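Local structure of N-acetylglucosamine 2-epimerase (Xylella fastidiosa, 3GT5) at residues M176-C179 and E180-A184; L195-A198 and L199-D203; G327-R330 and Y331-Y335; F277-A280 and V281-W285. The protein is probably a sugar isomerase or epimerase of the N-acylglucosamine 2-epimerase family, its own substrate not being established. All coordinates share one frame; numbering follows the deposited sequence.

Contact 1. Residues M176-C179 and E180-A184; sequences MHMC and EAMLA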
loop_
_atom_site.group_PDB
_atom_site.type_symbol
_atom_site.label_atom_id
_atom_site.label_comp_id
_atom_site.label_asym_id
_atom_site.label_seq_id
_atom_site.Cartn_x
_atom_site.Cartn_y
_atom_site.Cartn_z
ATOM N N MET A 176 -5.888 -7.237 -1.718
ATOM C CA MET A 176 -4.551 -6.902 -2.237
ATOM C C MET A 176 -3.590 -6.516 -1.102
ATOM O O MET A 176 -2.468 -7.060 -1.006
ATOM C CB MET A 176 -4.655 -5.749 -3.246
ATOM C CG MET A 176 -3.376 -5.439 -4.013
ATOM S SD MET A 176 -3.465 -3.829 -5.000
ATOM C CE MET A 176 -3.648 -2.778 -3.605
ATOM N N HIS A 177 -4.040 -5.619 -0.213
ATOM C CA HIS A 177 -3.225 -5.256 0.936
ATOM C C HIS A 177 -3.074 -6.403 1.902
ATOM O O HIS A 177 -2.053 -6.487 2.573
ATOM C CB HIS A 177 -3.700 -3.976 1.586
ATOM C CG HIS A 177 -3.447 -2.788 0.717
ATOM N ND1 HIS A 177 -2.168 -2.345 0.447
ATOM C CD2 HIS A 177 -4.285 -1.993 0.008
ATOM C CE1 HIS A 177 -2.235 -1.309 -0.376
ATOM N NE2 HIS A 177 -3.506 -1.071 -0.645
ATOM N N MET A 178 -4.089 -7.258 2.011
ATOM C CA MET A 178 -3.966 -8.441 2.861
ATOM C C MET A 178 -2.931 -9.425 2.284
ATOM O O MET A 178 -2.201 -10.033 3.037
ATOM C CB MET A 178 -5.322 -9.131 3.107
ATOM C CG MET A 178 -5.303 -10.131 4.296
ATOM S SD MET A 178 -4.913 -9.410 5.909
ATOM C CE MET A 178 -6.486 -8.572 6.134
ATOM N N CYS A 179 -2.842 -9.568 0.963
ATOM C CA CYS A 179 -1.806 -10.416 0.344
ATOM C C CYS A 179 -0.423 -9.871 0.730
ATOM O O CYS A 179 0.456 -10.621 1.189
ATOM C CB CYS A 179 -1.999 -10.510 -1.179
ATOM S SG CYS A 179 -0.708 -11.335 -2.086
ATOM N N GLU A 180 -0.251 -8.550 0.593
ATOM C CA GLU A 180 0.962 -7.858 1.018
ATOM C C GLU A 180 1.297 -8.103 2.498
ATOM O O GLU A 180 2.480 -8.393 2.820
ATOM C CB GLU A 180 0.765 -6.354 0.764
ATOM C CG GLU A 180 1.832 -5.444 1.308
ATOM C CD GLU A 180 1.360 -3.954 1.321
ATOM O OE1 GLU A 180 0.139 -3.691 1.082
ATOM O OE2 GLU A 180 2.176 -3.029 1.577
ATOM N N ALA A 181 0.283 -7.991 3.382
ATOM C CA ALA A 181 0.475 -8.197 4.820
ATOM C C ALA A 181 0.819 -9.630 5.124
ATOM O O ALA A 181 1.653 -9.872 6.008
ATOM C CB ALA A 181 -0.780 -7.779 5.651
ATOM N N MET A 182 0.225 -10.575 4.376
ATOM C CA MET A 182 0.503 -11.985 4.596
ATOM C C MET A 182 1.919 -12.359 4.177
ATOM O O MET A 182 2.573 -13.157 4.865
ATOM C CB MET A 182 -0.545 -12.890 3.956
ATOM C CG MET A 182 -1.903 -12.839 4.643
ATOM S SD MET A 182 -1.957 -13.405 6.406
ATOM C CE MET A 182 -3.713 -12.977 6.747
ATOM N N LEU A 183 2.416 -11.740 3.091
ATOM C CA LEU A 183 3.799 -11.895 2.703
ATOM C C LEU A 183 4.754 -11.359 3.776
ATOM O O LEU A 183 5.736 -12.030 4.134
ATOM C CB LEU A 183 4.070 -11.237 1.353
ATOM C CG LEU A 183 3.469 -11.907 0.123
ATOM C CD1 LEU A 183 3.449 -10.951 -1.112
ATOM C CD2 LEU A 183 4.184 -13.224 -0.183
ATOM N N ALA A 184 4.477 -10.162 4.298
ATOM C CA ALA A 184 5.260 -9.598 5.407
ATOM C C ALA A 184 5.242 -10.505 6.654
ATOM O O ALA A 184 6.277 -10.680 7.316
ATOM C CB ALA A 184 4.754 -8.231 5.760
#

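Contact 2. Residues L195-A198 and L199-D203; sequences LERA and LVLAD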
loop_
_atom_site.group_PDB
_atom_site.type_symbol
_atom_site.label_atom_id
_atom_site.label_comp_id
_atom_site.label_asym_id
_atom_site.label_seq_id
_atom_site.Cartn_x
_atom_site.Cartn_y
_atom_site.Cartn_z
ATOM N N LEU A 195 2.121 -17.435 4.041
ATOM C CA LEU A 195 2.535 -17.458 2.642
ATOM C C LEU A 195 1.467 -18.103 1.744
ATOM O O LEU A 195 1.169 -17.619 0.632
ATOM C CB LEU A 195 3.853 -18.215 2.504
ATOM C CG LEU A 195 4.417 -18.351 1.114
ATOM C CD1 LEU A 195 4.625 -16.933 0.435
ATOM C CD2 LEU A 195 5.752 -19.249 1.135
ATOM N N GLU A 196 0.864 -19.182 2.268
ATOM C CA GLU A 196 -0.136 -19.898 1.506
ATOM C C GLU A 196 -1.434 -19.076 1.361
ATOM O O GLU A 196 -2.072 -19.093 0.295
ATOM C CB GLU A 196 -0.401 -21.263 2.109
ATOM C CG GLU A 196 0.873 -22.161 2.021
ATOM C CD GLU A 196 1.228 -22.779 0.673
ATOM O OE1 GLU A 196 0.485 -22.654 -0.334
ATOM O OE2 GLU A 196 2.318 -23.432 0.623
ATOM N N ARG A 197 -1.777 -18.337 2.381
ATOM C CA ARG A 197 -2.963 -17.458 2.292
ATOM C C ARG A 197 -2.685 -16.351 1.301
ATOM O O ARG A 197 -3.574 -15.950 0.525
ATOM C CB ARG A 197 -3.333 -16.934 3.652
ATOM C CG ARG A 197 -4.529 -16.018 3.693
ATOM C CD ARG A 197 -5.784 -16.647 3.146
ATOM N NE ARG A 197 -6.143 -17.905 3.788
ATOM C CZ ARG A 197 -6.890 -18.042 4.879
ATOM N NH1 ARG A 197 -7.356 -16.999 5.564
ATOM N NH2 ARG A 197 -7.163 -19.278 5.310
ATOM N N ALA A 198 -1.472 -15.815 1.331
ATOM C CA ALA A 198 -1.111 -14.805 0.299
ATOM C C ALA A 198 -1.276 -15.317 -1.099
ATOM O O ALA A 198 -1.786 -14.621 -2.002
ATOM C CB ALA A 198 0.346 -14.276 0.519
ATOM N N LEU A 199 -0.853 -16.561 -1.335
ATOM C CA LEU A 199 -0.955 -17.154 -2.653
ATOM C C LEU A 199 -2.389 -17.363 -3.084
ATOM O O LEU A 199 -2.684 -17.149 -4.273
ATOM C CB LEU A 199 -0.185 -18.493 -2.739
ATOM C CG LEU A 199 -0.176 -19.125 -4.146
ATOM C CD1 LEU A 199 0.574 -18.272 -5.170
ATOM C CD2 LEU A 199 0.374 -20.613 -4.078
ATOM N N VAL A 200 -3.232 -17.858 -2.171
ATOM C CA VAL A 200 -4.683 -18.048 -2.445
ATOM C C VAL A 200 -5.320 -16.698 -2.887
ATOM O O VAL A 200 -6.003 -16.636 -3.922
ATOM C CB VAL A 200 -5.468 -18.615 -1.249
ATOM C CG1 VAL A 200 -7.019 -18.592 -1.530
ATOM C CG2 VAL A 200 -5.014 -20.051 -0.890
ATOM N N LEU A 201 -5.044 -15.649 -2.138
ATOM C CA LEU A 201 -5.583 -14.299 -2.441
ATOM C C LEU A 201 -5.116 -13.849 -3.820
ATOM O O LEU A 201 -5.925 -13.358 -4.634
ATOM C CB LEU A 201 -5.142 -13.280 -1.394
ATOM C CG LEU A 201 -5.608 -13.429 0.050
ATOM C CD1 LEU A 201 -4.935 -12.361 0.974
ATOM C CD2 LEU A 201 -7.153 -13.387 0.183
ATOM N N ALA A 202 -3.810 -13.981 -4.096
ATOM C CA ALA A 202 -3.301 -13.657 -5.451
ATOM C C ALA A 202 -3.967 -14.445 -6.587
ATOM O O ALA A 202 -4.337 -13.897 -7.607
ATOM C CB ALA A 202 -1.765 -13.809 -5.529
ATOM N N ASP A 203 -4.154 -15.738 -6.388
ATOM C CA ASP A 203 -4.784 -16.563 -7.389
ATOM C C ASP A 203 -6.232 -16.115 -7.643
ATOM O O ASP A 203 -6.648 -15.895 -8.807
ATOM C CB ASP A 203 -4.766 -17.994 -6.928
ATOM C CG ASP A 203 -5.615 -18.886 -7.830
ATOM O OD1 ASP A 203 -5.393 -18.884 -9.040
ATOM O OD2 ASP A 203 -6.592 -19.506 -7.315
#

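Contact 3. Residues G327-R330 and Y331-Y335; sequences GDER and YWQWY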
loop_
_atom_site.group_PDB
_atom_site.type_symbol
_atom_site.label_atom_id
_atom_site.label_comp_id
_atom_site.label_asym_id
_atom_site.label_seq_id
_atom_site.Cartn_x
_atom_site.Cartn_y
_atom_site.Cartn_z
ATOM N N GLY A 327 14.803 -10.658 -17.233
ATOM C CA GLY A 327 15.930 -10.195 -18.068
ATOM C C GLY A 327 15.529 -9.281 -19.228
ATOM O O GLY A 327 16.350 -8.961 -20.076
ATOM N N ASP A 328 14.275 -8.860 -19.299
ATOM C CA ASP A 328 13.822 -8.017 -20.394
ATOM C C ASP A 328 14.157 -6.558 -20.056
ATOM O O ASP A 328 13.665 -6.005 -19.079
ATOM C CB ASP A 328 12.322 -8.208 -20.621
ATOM C CG ASP A 328 11.846 -7.651 -21.935
ATOM O OD1 ASP A 328 12.318 -6.578 -22.372
ATOM O OD2 ASP A 328 10.971 -8.296 -22.540
ATOM N N GLU A 329 15.004 -5.942 -20.877
ATOM C CA GLU A 329 15.529 -4.606 -20.619
ATOM C C GLU A 329 14.458 -3.528 -20.793
ATOM O O GLU A 329 14.611 -2.413 -20.274
ATOM C CB GLU A 329 16.733 -4.333 -21.553
ATOM C CG GLU A 329 17.450 -2.981 -21.358
ATOM C CD GLU A 329 18.154 -2.828 -20.011
ATOM O OE1 GLU A 329 18.506 -1.671 -19.665
ATOM O OE2 GLU A 329 18.376 -3.854 -19.306
ATOM N N ARG A 330 13.372 -3.846 -21.501
ATOM C CA ARG A 330 12.285 -2.896 -21.645
ATOM C C ARG A 330 11.707 -2.562 -20.256
ATOM O O ARG A 330 11.213 -1.453 -20.048
ATOM C CB ARG A 330 11.187 -3.413 -22.598
ATOM C CG ARG A 330 11.631 -3.418 -24.104
ATOM C CD ARG A 330 10.647 -4.146 -25.060
ATOM N NE ARG A 330 10.331 -5.516 -24.638
ATOM C CZ ARG A 330 9.356 -6.274 -25.166
ATOM N NH1 ARG A 330 8.583 -5.824 -26.161
ATOM N NH2 ARG A 330 9.151 -7.507 -24.703
ATOM N N TYR A 331 11.772 -3.515 -19.311
ATOM C CA TYR A 331 11.321 -3.238 -17.933
ATOM C C TYR A 331 12.242 -2.258 -17.192
ATOM O O TYR A 331 11.768 -1.448 -16.413
ATOM C CB TYR A 331 11.083 -4.514 -17.125
ATOM C CG TYR A 331 9.899 -5.308 -17.608
ATOM C CD1 TYR A 331 8.627 -4.753 -17.654
ATOM C CD2 TYR A 331 10.056 -6.642 -18.026
ATOM C CE1 TYR A 331 7.546 -5.487 -18.117
ATOM C CE2 TYR A 331 8.960 -7.392 -18.496
ATOM C CZ TYR A 331 7.721 -6.810 -18.543
ATOM O OH TYR A 331 6.642 -7.538 -19.003
ATOM N N TRP A 332 13.545 -2.291 -17.438
ATOM C CA TRP A 332 14.413 -1.273 -16.859
ATOM C C TRP A 332 14.189 0.096 -17.497
ATOM O O TRP A 332 14.323 1.113 -16.814
ATOM C CB TRP A 332 15.897 -1.662 -16.937
ATOM C CG TRP A 332 16.353 -2.663 -15.884
ATOM C CD1 TRP A 332 16.967 -3.870 -16.110
ATOM C CD2 TRP A 332 16.313 -2.501 -14.460
ATOM N NE1 TRP A 332 17.272 -4.475 -14.926
ATOM C CE2 TRP A 332 16.897 -3.654 -13.891
ATOM C CE3 TRP A 332 15.829 -1.500 -13.609
ATOM C CZ2 TRP A 332 16.957 -3.861 -12.516
ATOM C CZ3 TRP A 332 15.945 -1.678 -12.228
ATOM C CH2 TRP A 332 16.494 -2.861 -11.701
ATOM N N GLN A 333 13.880 0.126 -18.800
ATOM C CA GLN A 333 13.500 1.373 -19.456
ATOM C C GLN A 333 12.242 1.958 -18.813
ATOM O O GLN A 333 12.157 3.181 -18.613
ATOM C CB GLN A 333 13.373 1.199 -20.969
ATOM C CG GLN A 333 14.758 1.018 -21.556
ATOM C CD GLN A 333 14.788 0.364 -22.900
ATOM O OE1 GLN A 333 13.755 0.075 -23.517
ATOM N NE2 GLN A 333 16.006 0.104 -23.374
ATOM N N TRP A 334 11.286 1.102 -18.456
ATOM C CA TRP A 334 10.094 1.606 -17.735
ATOM C C TRP A 334 10.464 2.192 -16.382
ATOM O O TRP A 334 10.017 3.260 -16.010
ATOM C CB TRP A 334 9.021 0.534 -17.575
ATOM C CG TRP A 334 8.090 0.519 -18.751
ATOM C CD1 TRP A 334 7.992 -0.438 -19.708
ATOM C CD2 TRP A 334 7.119 1.519 -19.082
ATOM N NE1 TRP A 334 7.033 -0.095 -20.620
ATOM C CE2 TRP A 334 6.460 1.088 -20.249
ATOM C CE3 TRP A 334 6.720 2.715 -18.483
ATOM C CZ2 TRP A 334 5.450 1.831 -20.852
ATOM C CZ3 TRP A 334 5.726 3.451 -19.074
ATOM C CH2 TRP A 334 5.100 3.002 -20.259
ATOM N N TYR A 335 11.271 1.452 -15.643
ATOM C CA TYR A 335 11.811 1.922 -14.365
ATOM C C TYR A 335 12.417 3.317 -14.472
ATOM O O TYR A 335 12.109 4.192 -13.674
ATOM C CB TYR A 335 12.872 0.941 -13.883
ATOM C CG TYR A 335 13.492 1.259 -12.552
ATOM C CD1 TYR A 335 12.858 0.923 -11.373
ATOM C CD2 TYR A 335 14.725 1.895 -12.465
ATOM C CE1 TYR A 335 13.406 1.218 -10.123
ATOM C CE2 TYR A 335 15.272 2.201 -11.225
ATOM C CZ TYR A 335 14.630 1.863 -10.059
ATOM O OH TYR A 335 15.204 2.185 -8.831
#

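Contact 4. Residues F277-A280 and V281-W285; sequences FDVA and VARSW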
loop_
_atom_site.group_PDB
_atom_site.type_symbol
_atom_site.label_atom_id
_atom_site.label_comp_id
_atom_site.label_asym_id
_atom_site.label_seq_id
_atom_site.Cartn_x
_atom_site.Cartn_y
_atom_site.Cartn_z
ATOM N N PHE A 277 1.028 -5.745 -15.807
ATOM C CA PHE A 277 1.895 -4.570 -15.902
ATOM C C PHE A 277 1.829 -3.981 -17.344
ATOM O O PHE A 277 1.616 -2.771 -17.502
ATOM C CB PHE A 277 3.319 -4.916 -15.535
ATOM C CG PHE A 277 4.280 -3.747 -15.655
ATOM C CD1 PHE A 277 4.643 -3.040 -14.536
ATOM C CD2 PHE A 277 4.802 -3.361 -16.877
ATOM C CE1 PHE A 277 5.504 -1.958 -14.592
ATOM C CE2 PHE A 277 5.682 -2.264 -16.948
ATOM C CZ PHE A 277 6.028 -1.575 -15.804
ATOM N N ASP A 278 1.967 -4.836 -18.353
ATOM C CA ASP A 278 2.144 -4.385 -19.759
ATOM C C ASP A 278 0.897 -3.648 -20.194
ATOM O O ASP A 278 0.983 -2.560 -20.758
ATOM C CB ASP A 278 2.412 -5.552 -20.732
ATOM C CG ASP A 278 3.749 -6.286 -20.475
ATOM O OD1 ASP A 278 4.596 -5.856 -19.646
ATOM O OD2 ASP A 278 3.922 -7.355 -21.112
ATOM N N VAL A 279 -0.265 -4.229 -19.930
ATOM C CA VAL A 279 -1.528 -3.596 -20.282
ATOM C C VAL A 279 -1.767 -2.313 -19.512
ATOM O O VAL A 279 -2.144 -1.285 -20.118
ATOM C CB VAL A 279 -2.718 -4.559 -20.070
ATOM C CG1 VAL A 279 -4.048 -3.812 -20.223
ATOM C CG2 VAL A 279 -2.592 -5.711 -21.040
ATOM N N ALA A 280 -1.527 -2.333 -18.202
ATOM C CA ALA A 280 -1.753 -1.149 -17.351
ATOM C C ALA A 280 -0.939 0.060 -17.795
ATOM O O ALA A 280 -1.469 1.181 -17.879
ATOM C CB ALA A 280 -1.467 -1.476 -15.853
ATOM N N VAL A 281 0.343 -0.123 -18.069
ATOM C CA VAL A 281 1.171 1.035 -18.433
ATOM C C VAL A 281 0.855 1.482 -19.877
ATOM O O VAL A 281 0.905 2.688 -20.138
ATOM C CB VAL A 281 2.712 0.818 -18.181
ATOM C CG1 VAL A 281 2.912 0.485 -16.721
ATOM C CG2 VAL A 281 3.303 -0.296 -19.099
ATOM N N ALA A 282 0.498 0.556 -20.772
ATOM C CA ALA A 282 0.097 0.923 -22.157
ATOM C C ALA A 282 -1.123 1.831 -22.134
ATOM O O ALA A 282 -1.219 2.847 -22.859
ATOM C CB ALA A 282 -0.195 -0.341 -23.018
ATOM N N ARG A 283 -2.093 1.446 -21.342
ATOM C CA ARG A 283 -3.320 2.210 -21.241
ATOM C C ARG A 283 -3.184 3.520 -20.513
ATOM O O ARG A 283 -3.979 4.430 -20.786
ATOM C CB ARG A 283 -4.397 1.415 -20.529
ATOM C CG ARG A 283 -4.772 0.139 -21.212
ATOM C CD ARG A 283 -6.125 0.175 -21.978
ATOM N NE ARG A 283 -6.354 -1.199 -22.432
ATOM C CZ ARG A 283 -7.163 -2.128 -21.886
ATOM N NH1 ARG A 283 -8.013 -1.884 -20.884
ATOM N NH2 ARG A 283 -7.159 -3.344 -22.414
ATOM N N SER A 284 -2.234 3.640 -19.572
ATOM C CA SER A 284 -2.258 4.814 -18.653
ATOM C C SER A 284 -1.070 5.776 -18.731
ATOM O O SER A 284 -1.165 6.830 -18.159
ATOM C CB SER A 284 -2.419 4.359 -17.192
ATOM O OG SER A 284 -1.269 3.618 -16.815
ATOM N N TRP A 285 0.015 5.439 -19.427
ATOM C CA TRP A 285 1.181 6.324 -19.489
ATOM C C TRP A 285 0.864 7.514 -20.400
ATOM O O TRP A 285 0.402 7.320 -21.526
ATOM C CB TRP A 285 2.411 5.581 -20.000
ATOM C CG TRP A 285 3.621 6.457 -20.160
ATOM C CD1 TRP A 285 4.126 6.968 -21.342
ATOM C CD2 TRP A 285 4.482 6.950 -19.120
ATOM N NE1 TRP A 285 5.242 7.732 -21.087
ATOM C CE2 TRP A 285 5.486 7.735 -19.741
ATOM C CE3 TRP A 285 4.511 6.799 -17.719
ATOM C CZ2 TRP A 285 6.507 8.368 -19.011
ATOM C CZ3 TRP A 285 5.541 7.425 -16.993
ATOM C CH2 TRP A 285 6.513 8.201 -17.639
#

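Contact 1. Residues M176-C179 and E180-A184
Glu-180, Ala-181, Met-182 and Leu-183 each give their backbone N-H to the carbonyl four residues earlier, Met-176 O through Cys-179 O, in regular alpha-helical turns. A three-residue step brings His-177 and Glu-180 side by side. ND1 of His-177 donates to OE1 of Glu-180 over 2.7 Å, a nearly straight bond (165°) that meets the oxygen close to the imidazole plane, with the carboxylate turned 43° against the ring. Glu-180 suits the place because its extended chain, with CG opposite the backbone N (chi1 172°), carries the carboxylate back to the ring edge. Its other oxygen, OE2, bonds to the hydroxyl of Tyr-377, so each oxygen has a partner; the bond to ND1, with CE of Met-176 over one ring face, probably limits imidazole rotation. Elsewhere on the helix the packing is apolar: SD of Met-178 lies 3.9 Å from CE of Met-182, two pliable chains bent to meet, and SG of Cys-179 is 4.3 Å from CD1 of Leu-183. Helix 172-189 is largely buried here. Met-176 and His-177 reach helix 247-263, His-177 also meets Tyr-113 and Phe-117 of helix 112-127, and Met-178 and Met-182 pack on helix 192-211 and strand 155-160.

Contact 2. Residues L195-A198 and L199-D203
Leu-199, Val-200, Leu-201 and Ala-202 are tied to Leu-195, Glu-196, Arg-197 and Ala-198 by four successive main-chain hydrogen bonds, for example Leu-199 N to Leu-195 O and Ala-202 N to Ala-198 O, both 3.0 Å. Van der Waals contact comes next, and much of it falls on the same carbonyls. CG2 of Val-200 sits 3.3 Å from Glu-196 O, and CG of Leu-201 is equally near Arg-197 O, because each branch is set beside its own backbone N (chi1 of Leu-201 -64°) and so leans back over the preceding turn. Side chain to side chain the touch is light: OE1 of Glu-196 lies 4.3 Å from CD2 of Leu-199, and CD of Arg-197 is 4.5 Å from CG of Leu-201. The polar ends engage other partners. Arg-197 forms a salt bridge with Glu-145, bonds to the hydroxyl of Tyr-156 and makes a cation-pi contact with Trp-149, while OE2 of Glu-196 accepts from Gln-192. The chemistry is that of an amphipathic helix: Ala-198 and Ala-202 are small enough for close approach of helices 172-189 and 247-263 respectively, and the long aliphatic part of Arg-197 delivers its charge to acceptors beyond the helix.

Contact 3. Residues G327-R330 and Y331-Y335
Glu-329 reaches Trp-332 through a bend at chi2 (66°), which brings its carboxylate across the indole side chain at about a right angle, OE2 lying 3.5 Å from CD1 of Trp-332 at the ring edge. Asp-328, its CG anti to the backbone N (chi1 -165°), directs its carboxylate at the start of helix 329-346, where it is the N-cap: OD1 accepts the backbone N-H of Arg-330 at 3.1 Å. A bend at chi3 (-53°) brings the guanidinium of Arg-330 back to the same carboxylate, which it grips side-on in a salt bridge: NE of Arg-330 bonds to OD1 of Asp-328 at 3.2 Å, and NH2 to OD2 at 2.9 Å. Both bonds are nearly straight and lie in the guanidinium plane, and OD1 thus receives two donors. A short aspartate suits the cap, and a long, bendable arginine can reach back to it. The helix then starts with Tyr-331 N bonding to Asp-328 O, the donor well above the carbonyl plane, and settles into four-residue steps with Gln-333 N to Glu-329 O and Trp-334 N to Arg-330 O. CB of Asp-328 packs against Tyr-331, 3.8 Å from CD2, while the tyrosine hydroxyl bonds to Asp-278 and Arg-274 of helix 269-284. The negative charge of Asp-328 at the amino end probably interacts favourably with the helix dipole, and the arginine that clasps it would balance that charge and hold the carboxylate in its capping position.

Contact 4. Residues F277-A280 and V281-W285
The last turns of helix 269-284 pair Phe-277 with Val-281 across one turn, on a side of the helix that faces its neighbours. Val-281 lays a methyl on the phenyl ring: CG1 stands 4.0 Å from the centroid of Phe-277, 17° off the ring normal, a CH-pi contact over the face. The other methyl, CG2, is 3.8 Å from CE2 of Phe-277. With chi1 at -58°, CG2 takes the crowded position between backbone N and carbonyl carbon, and both branches can touch the ring. In the alpha/alpha barrel expected for this family, Phe-277 here touches helices 247-263 and 309-326 and meets the rings of Tyr-331 and Trp-334 of helix 329-346 edge to face (T-shaped). On another side, Val-279 and Arg-283 run alongside each other, and CG1 of Val-279 lies over one face of the guanidinium, 3.8 Å from NH2. Arginine suits this partly exposed position because its flat end can rest on an aliphatic group. The backbone bonds Val-281 N to Phe-277 O and Arg-283 N to Val-279 O keep normal helical spacing, both 3.0 Å. At the end of the helix Ala-280 O takes the hydroxyl of Ser-284, whose OG is 2.7 Å away, besides a weak bond from Ser-284 N, so the small serine turns its OG back onto its own helix while its backbone pairs with Cys-293.

The four contacts form two pairs. Contacts 1 and 2 lie on successive helices, centres 9 Å apart, and pack together where SG of Cys-179 lies 3.5 Å from Ala-198 O and CD1 of Leu-201 approaches the backbone of 176-179. Contacts 3 and 4, centres 14 Å apart, join helices 329-346 and 269-284, with CZ2 of Trp-334 3.5 Å from CG2 of Val-281. Between the pairs the closest approach is from contact 1 to contact 4, nearest atoms about 11 Å apart. Contact 1 is centred about 9 Å from the chain centre, contact 3 about 23 Å, so His-177 and Glu-180 probably lie near the middle of the barrel, where relatives have their active site.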